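Local coordinates for Can2 (Sulfobacillus thermosulfidooxidans, PDB 7BDV), which is a CRISPR ancillary nuclease of dual specificity that binds cyclic tetra-adenylate through its CARF domains and potentiates type III CRISPR defence, at residues P70-D81 with T98-F109. Numbering follows the deposited sequence.
Sequences PYQYAQTQRICD and TKIMALAAFDRF. With nucleotides of chain E.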
ATOM      1  N   PRO A  70      11.247  19.387  -8.545  1.00 36.01           N
ATOM      2  CA  PRO A  70      11.530  17.970  -8.713  1.00 34.10           C
ATOM      3  C   PRO A  70      12.032  17.548 -10.106  1.00 30.12           C
ATOM      4  O   PRO A  70      12.688  16.538 -10.177  1.00 34.74           O
ATOM      5  CB  PRO A  70      10.185  17.314  -8.348  1.00 35.70           C
ATOM      6  CG  PRO A  70       9.149  18.380  -8.594  1.00 37.37           C
ATOM      7  CD  PRO A  70       9.850  19.654  -8.186  1.00 37.07           C
ATOM      8  N   TYR A  71      11.771  18.313 -11.164  1.00 36.72           N
ATOM      9  CA  TYR A  71      11.994  17.862 -12.573  1.00 36.57           C
ATOM     10  C   TYR A  71      12.769  18.893 -13.384  1.00 42.19           C
ATOM     11  O   TYR A  71      12.528  18.946 -14.603  1.00 49.82           O
ATOM     12  CB  TYR A  71      10.654  17.527 -13.226  1.00 39.41           C
ATOM     13  CG  TYR A  71       9.914  16.433 -12.512  1.00 39.93           C
ATOM     14  CD1 TYR A  71      10.360  15.125 -12.559  1.00 42.90           C
ATOM     15  CD2 TYR A  71       8.791  16.702 -11.750  1.00 44.38           C
ATOM     16  CE1 TYR A  71       9.685  14.110 -11.893  1.00 39.58           C
ATOM     17  CE2 TYR A  71       8.121  15.703 -11.062  1.00 38.95           C
ATOM     18  CZ  TYR A  71       8.576  14.400 -11.132  1.00 37.08           C
ATOM     19  OH  TYR A  71       7.926  13.403 -10.460  1.00 38.19           O
ATOM     20  N   GLN A  72      13.698  19.630 -12.755  1.00 40.30           N
ATOM     21  CA  GLN A  72      14.497  20.690 -13.432  1.00 40.35           C
ATOM     22  C   GLN A  72      15.989  20.433 -13.228  1.00 42.69           C
ATOM     23  O   GLN A  72      16.524  20.934 -12.246  1.00 56.10           O
ATOM     24  CB  GLN A  72      14.093  22.072 -12.894  1.00 45.40           C
ATOM     25  CG  GLN A  72      12.943  22.716 -13.651  1.00 50.47           C
ATOM     26  CD  GLN A  72      12.432  23.961 -12.956  1.00 62.46           C
ATOM     27  OE1 GLN A  72      13.171  24.685 -12.290  1.00 64.76           O
ATOM     28  NE2 GLN A  72      11.136  24.213 -13.077  1.00 65.17           N
ATOM     29  N   TYR A  73      16.627  19.711 -14.148  1.00 39.30           N
ATOM     30  CA  TYR A  73      18.036  19.259 -14.066  1.00 42.44           C
ATOM     31  C   TYR A  73      18.967  20.454 -13.837  1.00 47.02           C
ATOM     32  O   TYR A  73      19.669  20.465 -12.790  1.00 46.36           O
ATOM     33  CB  TYR A  73      18.434  18.521 -15.345  1.00 45.83           C
ATOM     34  CG  TYR A  73      19.772  17.835 -15.289  1.00 48.76           C
ATOM     35  CD1 TYR A  73      19.965  16.713 -14.497  1.00 52.06           C
ATOM     36  CD2 TYR A  73      20.844  18.291 -16.042  1.00 51.24           C
ATOM     37  CE1 TYR A  73      21.194  16.077 -14.448  1.00 55.84           C
ATOM     38  CE2 TYR A  73      22.075  17.654 -16.011  1.00 56.27           C
ATOM     39  CZ  TYR A  73      22.246  16.526 -15.231  1.00 57.18           C
ATOM     40  OH  TYR A  73      23.465  15.914 -15.208  1.00 58.49           O
ATOM     41  N   ALA A  74      18.974  21.411 -14.777  1.00 46.53           N
ATOM     42  CA  ALA A  74      19.931  22.546 -14.841  1.00 50.84           C
ATOM     43  C   ALA A  74      19.792  23.441 -13.605  1.00 47.02           C
ATOM     44  O   ALA A  74      20.824  23.882 -13.058  1.00 50.94           O
ATOM     45  CB  ALA A  74      19.729  23.333 -16.105  1.00 52.34           C
ATOM     46  N   GLN A  75      18.564  23.675 -13.157  1.00 47.69           N
ATOM     47  CA  GLN A  75      18.293  24.540 -11.981  1.00 48.33           C
ATOM     48  C   GLN A  75      18.829  23.872 -10.711  1.00 51.55           C
ATOM     49  O   GLN A  75      19.342  24.592  -9.815  1.00 46.53           O
ATOM     50  CB  GLN A  75      16.802  24.849 -11.906  1.00 54.70           C
ATOM     51  CG  GLN A  75      16.290  25.699 -13.069  1.00 61.47           C
ATOM     52  CD  GLN A  75      16.010  24.921 -14.340  1.00 62.64           C
ATOM     53  OE1 GLN A  75      16.526  23.817 -14.574  1.00 55.81           O
ATOM     54  NE2 GLN A  75      15.161  25.494 -15.174  1.00 60.21           N
ATOM     55  N   THR A  76      18.739  22.539 -10.605  1.00 45.25           N
ATOM     56  CA  THR A  76      19.248  21.807  -9.420  1.00 39.98           C
ATOM     57  C   THR A  76      20.771  21.845  -9.457  1.00 39.73           C
ATOM     58  O   THR A  76      21.357  22.006  -8.377  1.00 32.26           O
ATOM     59  CB  THR A  76      18.638  20.407  -9.309  1.00 45.97           C
ATOM     60  OG1 THR A  76      17.242  20.633  -9.152  1.00 48.89           O
ATOM     61  CG2 THR A  76      19.143  19.603  -8.132  1.00 46.75           C
ATOM     62  N   GLN A  77      21.373  21.700 -10.641  1.00 36.90           N
ATOM     63  CA  GLN A  77      22.844  21.823 -10.851  1.00 40.18           C
ATOM     64  C   GLN A  77      23.323  23.191 -10.344  1.00 46.34           C
ATOM     65  O   GLN A  77      24.391  23.240  -9.708  1.00 45.79           O
ATOM     66  CB  GLN A  77      23.212  21.653 -12.324  1.00 41.45           C
ATOM     67  CG  GLN A  77      23.224  20.199 -12.780  1.00 42.03           C
ATOM     68  CD  GLN A  77      23.549  20.102 -14.247  1.00 48.33           C
ATOM     69  OE1 GLN A  77      22.903  20.708 -15.091  1.00 55.01           O
ATOM     70  NE2 GLN A  77      24.581  19.356 -14.572  1.00 54.32           N
ATOM     71  N   ARG A  78      22.571  24.260 -10.622  1.00 50.47           N
ATOM     72  CA  ARG A  78      22.939  25.642 -10.202  1.00 53.27           C
ATOM     73  C   ARG A  78      22.873  25.747  -8.668  1.00 54.63           C
ATOM     74  O   ARG A  78      23.776  26.353  -8.089  1.00 51.67           O
ATOM     75  CB  ARG A  78      22.051  26.678 -10.897  1.00 53.70           C
ATOM     76  N   ILE A  79      21.856  25.172  -8.026  1.00 53.35           N
ATOM     77  CA  ILE A  79      21.685  25.239  -6.541  1.00 54.14           C
ATOM     78  C   ILE A  79      22.826  24.462  -5.867  1.00 52.80           C
ATOM     79  O   ILE A  79      23.354  24.945  -4.841  1.00 41.77           O
ATOM     80  CB  ILE A  79      20.291  24.742  -6.108  1.00 54.60           C
ATOM     81  CG1 ILE A  79      19.178  25.627  -6.681  1.00 58.18           C
ATOM     82  CG2 ILE A  79      20.205  24.619  -4.597  1.00 54.13           C
ATOM     83  N   CYS A  80      23.198  23.298  -6.405  1.00 47.52           N
ATOM     84  CA  CYS A  80      24.302  22.468  -5.862  1.00 44.31           C
ATOM     85  C   CYS A  80      25.639  23.211  -6.044  1.00 41.54           C
ATOM     86  O   CYS A  80      26.437  23.222  -5.090  1.00 43.30           O
ATOM     87  CB  CYS A  80      24.309  21.074  -6.471  1.00 45.38           C
ATOM     88  SG  CYS A  80      22.924  20.071  -5.877  1.00 51.22           S
ATOM     89  N   ASP A  81      25.870  23.820  -7.206  1.00 39.34           N
ATOM     90  CA  ASP A  81      27.025  24.730  -7.452  1.00 45.10           C
ATOM     91  C   ASP A  81      27.073  25.800  -6.349  1.00 40.97           C
ATOM     92  O   ASP A  81      28.145  25.964  -5.755  1.00 42.77           O
ATOM     93  CB  ASP A  81      26.976  25.349  -8.850  1.00 51.70           C
ATOM     94  CG  ASP A  81      27.404  24.414  -9.979  1.00 57.98           C
ATOM     95  OD1 ASP A  81      27.979  23.349  -9.677  1.00 64.91           O
ATOM     96  OD2 ASP A  81      27.178  24.768 -11.157  1.00 64.52           O
ATOM     97  N   THR A  98      13.752  12.765  -6.575  1.00 40.57           N
ATOM     98  CA  THR A  98      13.507  12.177  -7.917  1.00 38.16           C
ATOM     99  C   THR A  98      14.861  11.774  -8.463  1.00 36.44           C
ATOM    100  O   THR A  98      15.884  12.236  -7.936  1.00 31.72           O
ATOM    101  CB  THR A  98      12.784  13.157  -8.834  1.00 36.06           C
ATOM    102  OG1 THR A  98      13.616  14.324  -8.966  1.00 39.51           O
ATOM    103  CG2 THR A  98      11.434  13.551  -8.299  1.00 33.22           C
ATOM    104  N   LYS A  99      14.880  10.993  -9.536  1.00 33.80           N
ATOM    105  CA  LYS A  99      16.134  10.748 -10.276  1.00 29.75           C
ATOM    106  C   LYS A  99      16.685  12.060 -10.855  1.00 29.88           C
ATOM    107  O   LYS A  99      17.888  12.163 -10.925  1.00 33.78           O
ATOM    108  CB  LYS A  99      15.920   9.662 -11.327  1.00 27.82           C
ATOM    109  CG  LYS A  99      15.672   8.315 -10.687  1.00 28.71           C
ATOM    110  CD  LYS A  99      15.596   7.236 -11.692  1.00 30.69           C
ATOM    111  CE  LYS A  99      15.494   5.907 -10.995  1.00 25.84           C
ATOM    112  NZ  LYS A  99      14.082   5.543 -10.892  1.00 32.57           N
ATOM    113  N   ILE A 100      15.865  13.019 -11.258  1.00 33.98           N
ATOM    114  CA  ILE A 100      16.356  14.312 -11.823  1.00 35.62           C
ATOM    115  C   ILE A 100      17.131  15.042 -10.719  1.00 33.04           C
ATOM    116  O   ILE A 100      18.261  15.435 -10.933  1.00 35.47           O
ATOM    117  CB  ILE A 100      15.202  15.146 -12.410  1.00 36.43           C
ATOM    118  CG1 ILE A 100      14.502  14.492 -13.610  1.00 41.09           C
ATOM    119  CG2 ILE A 100      15.656  16.559 -12.720  1.00 34.01           C
ATOM    120  CD1 ILE A 100      15.385  13.668 -14.503  1.00 46.36           C
HETATM  121  N   MSE A 101      16.539  15.183  -9.531  1.00 38.46           N
HETATM  122  CA  MSE A 101      17.193  15.835  -8.394  1.00 37.16           C
HETATM  123  C   MSE A 101      18.528  15.146  -8.126  1.00 36.96           C
HETATM  124  O   MSE A 101      19.579  15.789  -8.029  1.00 33.83           O
HETATM  125  CB  MSE A 101      16.288  15.760  -7.154  1.00 38.58           C
HETATM  126  CG  MSE A 101      15.018  16.608  -7.234  1.00 39.66           C
HETATM  127 SE   MSE A 101      13.690  16.300  -5.843  1.00 41.19          SE
HETATM  128  CE  MSE A 101      14.782  16.766  -4.186  1.00 39.31           C
ATOM    129  N   ALA A 102      18.467  13.806  -7.999  1.00 34.29           N
ATOM    130  CA  ALA A 102      19.611  13.012  -7.629  1.00 34.63           C
ATOM    131  C   ALA A 102      20.678  13.079  -8.717  1.00 31.23           C
ATOM    132  O   ALA A 102      21.843  13.213  -8.344  1.00 26.73           O
ATOM    133  CB  ALA A 102      19.208  11.578  -7.342  1.00 37.61           C
ATOM    134  N   LEU A 103      20.327  12.944 -10.003  1.00 29.75           N
ATOM    135  CA  LEU A 103      21.326  13.011 -11.104  1.00 32.04           C
ATOM    136  C   LEU A 103      22.030  14.383 -11.089  1.00 35.85           C
ATOM    137  O   LEU A 103      23.249  14.434 -11.272  1.00 36.68           O
ATOM    138  CB  LEU A 103      20.646  12.783 -12.456  1.00 37.84           C
ATOM    139  CG  LEU A 103      20.163  11.352 -12.722  1.00 40.01           C
ATOM    140  CD1 LEU A 103      19.202  11.314 -13.899  1.00 42.95           C
ATOM    141  CD2 LEU A 103      21.337  10.436 -12.995  1.00 45.86           C
ATOM    142  N   ALA A 104      21.284  15.467 -10.904  1.00 33.22           N
ATOM    143  CA  ALA A 104      21.802  16.855 -10.924  1.00 34.44           C
ATOM    144  C   ALA A 104      22.847  17.011  -9.819  1.00 34.77           C
ATOM    145  O   ALA A 104      23.955  17.485 -10.112  1.00 38.02           O
ATOM    146  CB  ALA A 104      20.661  17.819 -10.756  1.00 37.25           C
ATOM    147  N   ALA A 105      22.508  16.592  -8.607  1.00 35.63           N
ATOM    148  CA  ALA A 105      23.336  16.774  -7.393  1.00 35.28           C
ATOM    149  C   ALA A 105      24.553  15.863  -7.486  1.00 34.78           C
ATOM    150  O   ALA A 105      25.660  16.317  -7.246  1.00 30.30           O
ATOM    151  CB  ALA A 105      22.493  16.521  -6.163  1.00 34.22           C
ATOM    152  N   PHE A 106      24.363  14.594  -7.849  1.00 33.62           N
ATOM    153  CA  PHE A 106      25.480  13.654  -8.076  1.00 32.59           C
ATOM    154  C   PHE A 106      26.513  14.293  -9.004  1.00 35.68           C
ATOM    155  O   PHE A 106      27.715  14.342  -8.642  1.00 40.43           O
ATOM    156  CB  PHE A 106      24.969  12.335  -8.651  1.00 33.29           C
ATOM    157  CG  PHE A 106      26.015  11.271  -8.712  1.00 38.44           C
ATOM    158  CD1 PHE A 106      26.321  10.506  -7.597  1.00 44.80           C
ATOM    159  CD2 PHE A 106      26.668  11.007  -9.897  1.00 43.87           C
ATOM    160  CE1 PHE A 106      27.261   9.490  -7.677  1.00 44.54           C
ATOM    161  CE2 PHE A 106      27.587   9.970  -9.981  1.00 45.87           C
ATOM    162  CZ  PHE A 106      27.894   9.225  -8.868  1.00 41.31           C
ATOM    163  N   ASP A 107      26.065  14.773 -10.167  1.00 38.04           N
ATOM    164  CA  ASP A 107      26.932  15.368 -11.214  1.00 42.28           C
ATOM    165  C   ASP A 107      27.857  16.453 -10.626  1.00 39.78           C
ATOM    166  O   ASP A 107      29.060  16.417 -10.921  1.00 39.26           O
ATOM    167  CB  ASP A 107      26.093  15.946 -12.355  1.00 48.82           C
ATOM    168  CG  ASP A 107      26.952  16.485 -13.487  1.00 55.22           C
ATOM    169  OD1 ASP A 107      27.446  15.668 -14.293  1.00 69.57           O
ATOM    170  OD2 ASP A 107      27.146  17.728 -13.541  1.00 61.14           O
ATOM    171  N   ARG A 108      27.322  17.399  -9.856  1.00 38.43           N
ATOM    172  CA  ARG A 108      28.097  18.559  -9.330  1.00 39.52           C
ATOM    173  C   ARG A 108      28.997  18.111  -8.173  1.00 42.68           C
ATOM    174  O   ARG A 108      30.110  18.639  -8.062  1.00 43.24           O
ATOM    175  CB  ARG A 108      27.170  19.677  -8.853  1.00 45.46           C
ATOM    176  CG  ARG A 108      26.235  20.218  -9.920  1.00 50.78           C
ATOM    177  CD  ARG A 108      26.854  20.287 -11.308  1.00 52.79           C
ATOM    178  NE  ARG A 108      28.025  21.144 -11.313  1.00 57.31           N
ATOM    179  CZ  ARG A 108      29.004  21.106 -12.211  1.00 64.96           C
ATOM    180  NH1 ARG A 108      28.992  20.223 -13.199  1.00 66.35           N
ATOM    181  NH2 ARG A 108      30.012  21.955 -12.107  1.00 71.50           N
ATOM    182  N   PHE A 109      28.543  17.164  -7.346  1.00 40.63           N
ATOM    183  CA  PHE A 109      29.330  16.633  -6.209  1.00 41.27           C
ATOM    184  C   PHE A 109      30.472  15.762  -6.744  1.00 43.40           C
ATOM    185  O   PHE A 109      31.580  15.832  -6.187  1.00 36.65           O
ATOM    186  CB  PHE A 109      28.424  15.935  -5.199  1.00 38.29           C
ATOM    187  CG  PHE A 109      27.831  16.874  -4.184  1.00 29.82           C
ATOM    188  CD1 PHE A 109      26.769  17.685  -4.511  1.00 32.36           C
ATOM    189  CD2 PHE A 109      28.326  16.910  -2.897  1.00 30.15           C
ATOM    190  CE1 PHE A 109      26.215  18.543  -3.567  1.00 34.34           C
ATOM    191  CE2 PHE A 109      27.793  17.777  -1.959  1.00 32.11           C
ATOM    192  CZ  PHE A 109      26.731  18.576  -2.291  1.00 31.61           C
TER
ATOM    193  P     A E   4      11.951   8.414  -9.768  1.00 29.61           P
ATOM    194  OP1   A E   4      12.512   9.583 -10.491  1.00 31.96           O
ATOM    195  OP2   A E   4      12.559   7.155  -9.253  1.00 30.18           O
ATOM    196  O5'   A E   4      11.427   9.246  -8.500  1.00 27.41           O
ATOM    197  C5'   A E   4      10.867   8.599  -7.386  1.00 29.78           C
ATOM    198  C4'   A E   4      11.241   9.430  -6.182  1.00 31.59           C
ATOM    199  O4'   A E   4      10.832  10.815  -6.405  1.00 33.99           O
ATOM    200  C3'   A E   4      10.563   8.990  -4.891  1.00 32.14           C
ATOM    201  O3'   A E   4      11.561   9.016  -3.859  1.00 35.82           O
ATOM    202  C2'   A E   4       9.466  10.038  -4.720  1.00 33.96           C
ATOM    203  O2'   A E   4       8.976  10.159  -3.400  1.00 32.23           O
ATOM    204  C1'   A E   4      10.178  11.279  -5.246  1.00 31.46           C
ATOM    205  N9    A E   4       9.318  12.381  -5.618  1.00 36.57           N
ATOM    206  C8    A E   4       8.184  12.344  -6.437  1.00 38.18           C
ATOM    207  N7    A E   4       7.643  13.540  -6.585  1.00 36.36           N
ATOM    208  C5    A E   4       8.436  14.392  -5.815  1.00 38.58           C
ATOM    209  C6    A E   4       8.361  15.776  -5.533  1.00 40.52           C
ATOM    210  N6    A E   4       7.412  16.554  -6.030  1.00 37.43           N
ATOM    211  N1    A E   4       9.294  16.326  -4.699  1.00 35.07           N
ATOM    212  C2    A E   4      10.222  15.508  -4.182  1.00 41.45           C
ATOM    213  N3    A E   4      10.398  14.195  -4.385  1.00 41.71           N
ATOM    214  C4    A E   4       9.456  13.688  -5.208  1.00 38.35           C
TER
HETATM  215  O   HOH W   1      30.668  23.376  -8.988  1.00 44.56           O
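T98 joins the two segments through its hydroxyl: OG1 donates to P70 O at 2.7 Å, in the carbonyl plane, while accepting an almost straight bond from M101 N as the N-cap of helix 99-109. Its chi1 of 60° sets OG1 between backbone N and carbonyl carbon, where both bonds can be made, and leaves CG2 beside the ribose of A4 of chain E, 3.4 Å from its O4'. The helix start also binds the nucleotide, K99 N reaching OP1 and K99 NZ OP2; P70 packs on the adenine near N6. Y73 is a knob among I100, L103, A104 and D107; CG anti to the backbone N (chi1 -171°) lays its ring against the backbone at L103 and A104, with L103 CB in plane at its edge. T76 CG2 meets A104 CB at 3.5 Å, and C80 SG meets A105 CB at 3.6 Å; the small alanines fit the 8.2 Å between the axes of segments 73-81 and 99-109, which cross at -42°. R108, bent at chi2 and chi3, makes salt bridges from NE to D81 OD1 (2.7 Å, syn side) and from NH1 to D107 OD2, both oxygens at the guanidinium edge. Q77 NE2 hydrogen-bonds the same OD2 at 3.2 Å, on the carboxylate face opposite R108 NH1. Helices 73-86 and 99-111 are consecutive, linked through strand 90-93 of the Rossmann-like CARF sheet; A105 and F109 pack on that strand, F109 also on 116-120 and 13-17, while I100 and L103 meet Y118 and L103 of the second subunit.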